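Local coordinates for protein GCN5-related N-acetyltransferase (Sphaerobacter thermophilus, PDB 3TT2) that belongs to the GCN5-related N-acetyltransferase family and probably transfers acyl groups, with two GNAT-family regions in one chain, at residues 129-132 against 133-137; 287-290 against 291-295. One frame throughout, in Å; residues are numbered along the deposited sequence.

Contact 1: 129-132 against 133-137; sequences HYIR and ASSTS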
loop_
_atom_site.group_PDB
_atom_site.type_symbol
_atom_site.label_atom_id
_atom_site.label_comp_id
_atom_site.label_asym_id
_atom_site.label_seq_id
_atom_site.Cartn_x
_atom_site.Cartn_y
_atom_site.Cartn_z
ATOM N N HIS A 129 -9.607 4.933 5.736
ATOM C CA HIS A 129 -8.357 5.428 6.287
ATOM C C HIS A 129 -7.531 4.254 6.776
ATOM O O HIS A 129 -8.074 3.282 7.296
ATOM C CB HIS A 129 -8.631 6.316 7.490
ATOM C CG HIS A 129 -9.152 7.675 7.144
ATOM N ND1 HIS A 129 -8.367 8.807 7.204
ATOM C CD2 HIS A 129 -10.384 8.091 6.763
ATOM C CE1 HIS A 129 -9.092 9.860 6.863
ATOM N NE2 HIS A 129 -10.320 9.452 6.592
ATOM N N TYR A 130 -6.217 4.338 6.623
ATOM C CA TYR A 130 -5.360 3.342 7.234
ATOM C C TYR A 130 -4.694 3.957 8.448
ATOM O O TYR A 130 -3.854 4.844 8.323
ATOM C CB TYR A 130 -4.300 2.874 6.263
ATOM C CG TYR A 130 -4.829 2.292 4.987
ATOM C CD1 TYR A 130 -4.903 0.918 4.811
ATOM C CD2 TYR A 130 -5.222 3.108 3.943
ATOM C CE1 TYR A 130 -5.376 0.361 3.631
ATOM C CE2 TYR A 130 -5.696 2.560 2.750
ATOM C CZ TYR A 130 -5.770 1.183 2.606
ATOM O OH TYR A 130 -6.237 0.627 1.436
ATOM N N ILE A 131 -5.068 3.470 9.623
ATOM C CA ILE A 131 -4.587 4.038 10.863
ATOM C C ILE A 131 -3.501 3.162 11.487
ATOM O O ILE A 131 -3.656 1.950 11.563
ATOM C CB ILE A 131 -5.751 4.223 11.859
ATOM C CG1 ILE A 131 -6.893 4.991 11.196
ATOM C CG2 ILE A 131 -5.293 4.975 13.095
ATOM C CD1 ILE A 131 -6.439 6.268 10.535
ATOM N N ARG A 132 -2.397 3.772 11.914
ATOM C CA ARG A 132 -1.432 3.066 12.742
ATOM C C ARG A 132 -2.129 2.485 13.964
ATOM O O ARG A 132 -2.833 3.200 14.676
ATOM C CB ARG A 132 -0.322 4.008 13.198
ATOM C CG ARG A 132 0.731 4.286 12.149
ATOM C CD ARG A 132 1.444 3.010 11.729
ATOM N NE ARG A 132 1.759 2.158 12.864
ATOM C CZ ARG A 132 2.886 2.251 13.552
ATOM N NH1 ARG A 132 3.117 1.445 14.578
ATOM N NH2 ARG A 132 3.780 3.157 13.201
ATOM N N ALA A 133 -1.927 1.191 14.210
ATOM C CA ALA A 133 -2.551 0.526 15.356
ATOM C C ALA A 133 -2.182 1.220 16.659
ATOM O O ALA A 133 -2.967 1.234 17.615
ATOM C CB ALA A 133 -2.163 -0.952 15.412
ATOM N N SER A 134 -0.997 1.822 16.674
ATOM C CA SER A 134 -0.450 2.422 17.885
ATOM C C SER A 134 -1.113 3.729 18.348
ATOM O O SER A 134 -1.192 3.969 19.558
ATOM C CB SER A 134 1.066 2.616 17.751
ATOM O OG SER A 134 1.361 3.646 16.829
ATOM N N SER A 135 -1.616 4.556 17.426
ATOM C CA SER A 135 -2.076 5.880 17.853
ATOM C C SER A 135 -3.559 5.924 18.194
ATOM O O SER A 135 -4.436 5.930 17.331
ATOM C CB SER A 135 -1.709 6.975 16.839
ATOM O OG SER A 135 -2.074 6.639 15.515
ATOM N N THR A 136 -3.804 6.050 19.488
ATOM C CA THR A 136 -5.128 5.936 20.047
ATOM C C THR A 136 -5.915 7.169 19.695
ATOM O O THR A 136 -7.140 7.143 19.678
ATOM C CB THR A 136 -5.032 5.809 21.570
ATOM O OG1 THR A 136 -4.068 6.757 22.065
ATOM C CG2 THR A 136 -4.582 4.406 21.929
ATOM N N SER A 137 -5.192 8.248 19.410
ATOM C CA SER A 137 -5.809 9.529 19.102
ATOM C C SER A 137 -6.651 9.417 17.841
ATOM O O SER A 137 -7.808 9.843 17.812
ATOM C CB SER A 137 -4.737 10.602 18.907
ATOM O OG SER A 137 -4.119 10.479 17.635
#

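Contact 2: 287-290 against 291-295; sequences VDAE and SRTGA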
loop_
_atom_site.group_PDB
_atom_site.type_symbol
_atom_site.label_atom_id
_atom_site.label_comp_id
_atom_site.label_asym_id
_atom_site.label_seq_id
_atom_site.Cartn_x
_atom_site.Cartn_y
_atom_site.Cartn_z
ATOM N N VAL A 287 0.781 -7.197 3.972
ATOM C CA VAL A 287 -0.212 -8.269 3.950
ATOM C C VAL A 287 -1.475 -7.987 4.766
ATOM O O VAL A 287 -1.399 -7.537 5.898
ATOM C CB VAL A 287 0.395 -9.659 4.302
ATOM C CG1 VAL A 287 0.634 -9.801 5.780
ATOM C CG2 VAL A 287 -0.525 -10.761 3.824
ATOM N N ASP A 288 -2.630 -8.226 4.142
ATOM C CA ASP A 288 -3.943 -8.171 4.783
ATOM C C ASP A 288 -4.201 -9.380 5.659
ATOM O O ASP A 288 -3.871 -10.510 5.301
ATOM C CB ASP A 288 -5.035 -8.125 3.726
ATOM C CG ASP A 288 -4.911 -6.931 2.843
ATOM O OD1 ASP A 288 -3.951 -6.881 2.041
ATOM O OD2 ASP A 288 -5.765 -6.034 2.962
ATOM N N ALA A 289 -4.806 -9.134 6.809
ATOM C CA ALA A 289 -5.153 -10.202 7.723
ATOM C C ALA A 289 -6.416 -9.792 8.465
ATOM O O ALA A 289 -6.583 -8.615 8.767
ATOM C CB ALA A 289 -3.998 -10.442 8.691
ATOM N N GLU A 290 -7.303 -10.744 8.742
ATOM C CA GLU A 290 -8.525 -10.455 9.506
ATOM C C GLU A 290 -8.149 -9.880 10.874
ATOM O O GLU A 290 -7.141 -10.278 11.447
ATOM C CB GLU A 290 -9.354 -11.735 9.678
ATOM C CG GLU A 290 -10.751 -11.545 10.261
ATOM C CD GLU A 290 -11.292 -12.821 10.919
ATOM O OE1 GLU A 290 -10.867 -13.933 10.528
ATOM O OE2 GLU A 290 -12.128 -12.713 11.843
ATOM N N SER A 291 -8.949 -8.955 11.401
ATOM C CA SER A 291 -8.617 -8.280 12.662
ATOM C C SER A 291 -8.306 -9.303 13.755
ATOM O O SER A 291 -9.046 -10.255 13.925
ATOM C CB SER A 291 -9.771 -7.365 13.088
ATOM O OG SER A 291 -10.414 -6.789 11.953
ATOM N N ARG A 292 -7.183 -9.124 14.444
ATOM C CA ARG A 292 -6.705 -10.028 15.510
ATOM C C ARG A 292 -5.988 -11.361 15.124
ATOM O O ARG A 292 -5.433 -12.004 16.006
ATOM C CB ARG A 292 -7.782 -10.270 16.593
ATOM C CG ARG A 292 -7.591 -9.492 17.915
ATOM C CD ARG A 292 -8.337 -8.137 17.955
ATOM N NE ARG A 292 -7.415 -6.988 17.995
ATOM C CZ ARG A 292 -7.728 -5.775 18.459
ATOM N NH1 ARG A 292 -6.820 -4.797 18.450
ATOM N NH2 ARG A 292 -8.946 -5.541 18.941
ATOM N N THR A 293 -5.969 -11.778 13.851
ATOM C CA THR A 293 -5.305 -13.060 13.480
ATOM C C THR A 293 -3.772 -13.036 13.429
ATOM O O THR A 293 -3.094 -14.038 13.732
ATOM C CB THR A 293 -5.758 -13.621 12.100
ATOM O OG1 THR A 293 -5.684 -12.593 11.098
ATOM C CG2 THR A 293 -7.163 -14.151 12.171
ATOM N N GLY A 294 -3.230 -11.902 13.008
ATOM C CA GLY A 294 -1.804 -11.788 12.804
ATOM C C GLY A 294 -1.437 -12.205 11.403
ATOM O O GLY A 294 -2.236 -12.795 10.700
ATOM N N ALA A 295 -0.218 -11.892 10.987
ATOM C CA ALA A 295 0.236 -12.271 9.650
ATOM C C ALA A 295 0.468 -13.782 9.568
ATOM O O ALA A 295 0.761 -14.436 10.581
ATOM C CB ALA A 295 1.480 -11.491 9.270
HETATM O O HOH W 1 -4.233 -9.449 11.986
#

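Contact 1: 129-132 against 133-137
Arg132 O accepts a hydrogen bond from Ser135 N at 3.3 Å, closing a type I beta turn at the point where strand 125-132 gives way to helix 136-144. The bond is long, and the N-H comes in from well above the carbonyl plane, 59° out of it. Ser135, at the N-cap position, points its OG back toward the end of the strand, where it rests 3.9 Å from Arg132 CB, a van der Waals approach; it makes no capping bond. The arginine itself folds back rather than reaching straight out. Its CG sits beside the backbone N (chi1 -79°), and bends at chi2 and chi3 bring the guanidinium alongside the turn, next to Ser134. There Ser134 OG stands over one face, offset toward the rim and 3.6 Å from Arg132 NH1, a packing contact. That hydroxyl finds its hydrogen bond at the main-chain carbonyl of Asp37. Arg132 NH2 forms a salt bridge with Asp39, and NH1 forms one with a bound sulfate, probably from the crystallisation liquor. Replacing Arg132 by an alanine removes the guanidinium, and the Asp39 carboxylate would probably be left without its cationic mate and the sulfate without one of its partners. On the other side of the strand, Ile131 packs against Ala138, Leu139 and Met142 of the helix. The junction thus pairs an apolar seam beneath the helix with a positively charged group suited to holding both a carboxylate and an oxyanion.

Contact 2: 287-290 against 291-295
Glu290 O takes two bonds from Thr293, one from the hydroxyl and one from the backbone, and so ties a tight turn in the loop that follows strand 282-290 of the GNAT fold. The backbone angles of Ser291 and Arg292, the latter with positive phi, are those of a type II beta turn. The bond from Thr293 N to Glu290 O, 3.1 Å long, is nearly straight, with an N-H...O angle of 170°. The shorter bond, 2.8 Å, runs from Thr293 OG1 to Glu290 O, with the hydroxyl tilted only 15° from the carbonyl plane. It is possible because OG1 lies between its own backbone N and carbonyl carbon (chi1 50°), which turns it to the same acceptor that the main-chain N-H uses. Glu290's side chain, extended, crosses that of Thr293 at about a right angle.

One water continues the network, donating to Glu290 O at 3.1 Å and accepting from Gly294 N at 2.8 Å, so the first peptide beyond the turn is held through solvent. Gly294 adopts backbone angles at which a CB would press on the preceding carbonyl oxygen, and its chain swings back alongside the strand. Beneath that return path lies Ala289, its CB 3.6 Å from Thr293 OG1. The returning loop then meets the strand through methyl groups, Val287 CG1 touching Ala295 CB at 4.0 Å.

Further out, the strand pairs with 148-159: Val287 and Ala289 make backbone hydrogen bonds with Trp154 and Asp152. The Asp152 side chain also reaches the turn's far corner, where Arg292 N donates a hydrogen bond to Asp152 OD2.

How the contacts relate
Contacts 1 and 2 are counterparts: each turns the chain out of a strand toward a helix, 136-144 in the first case and 297-301 in the second, in separate GNAT regions of the chain. Their centres lie 15 Å apart and their nearest atoms about 6 Å apart, without touching. Strands 305-316 and 148-159 run between them. Arg309 lies near both: its backbone pairs with Ala133, and its guanidinium comes close to the like-charged one of Arg292, an approach that is not a bond. Small molecules, probably from the crystallisation liquor, lie nearby and may mark pockets: sulfate about 2 Å from the Arg132 side chain, MES about 5 Å from that of Ile131, glycerol about 6 Å from Gly294.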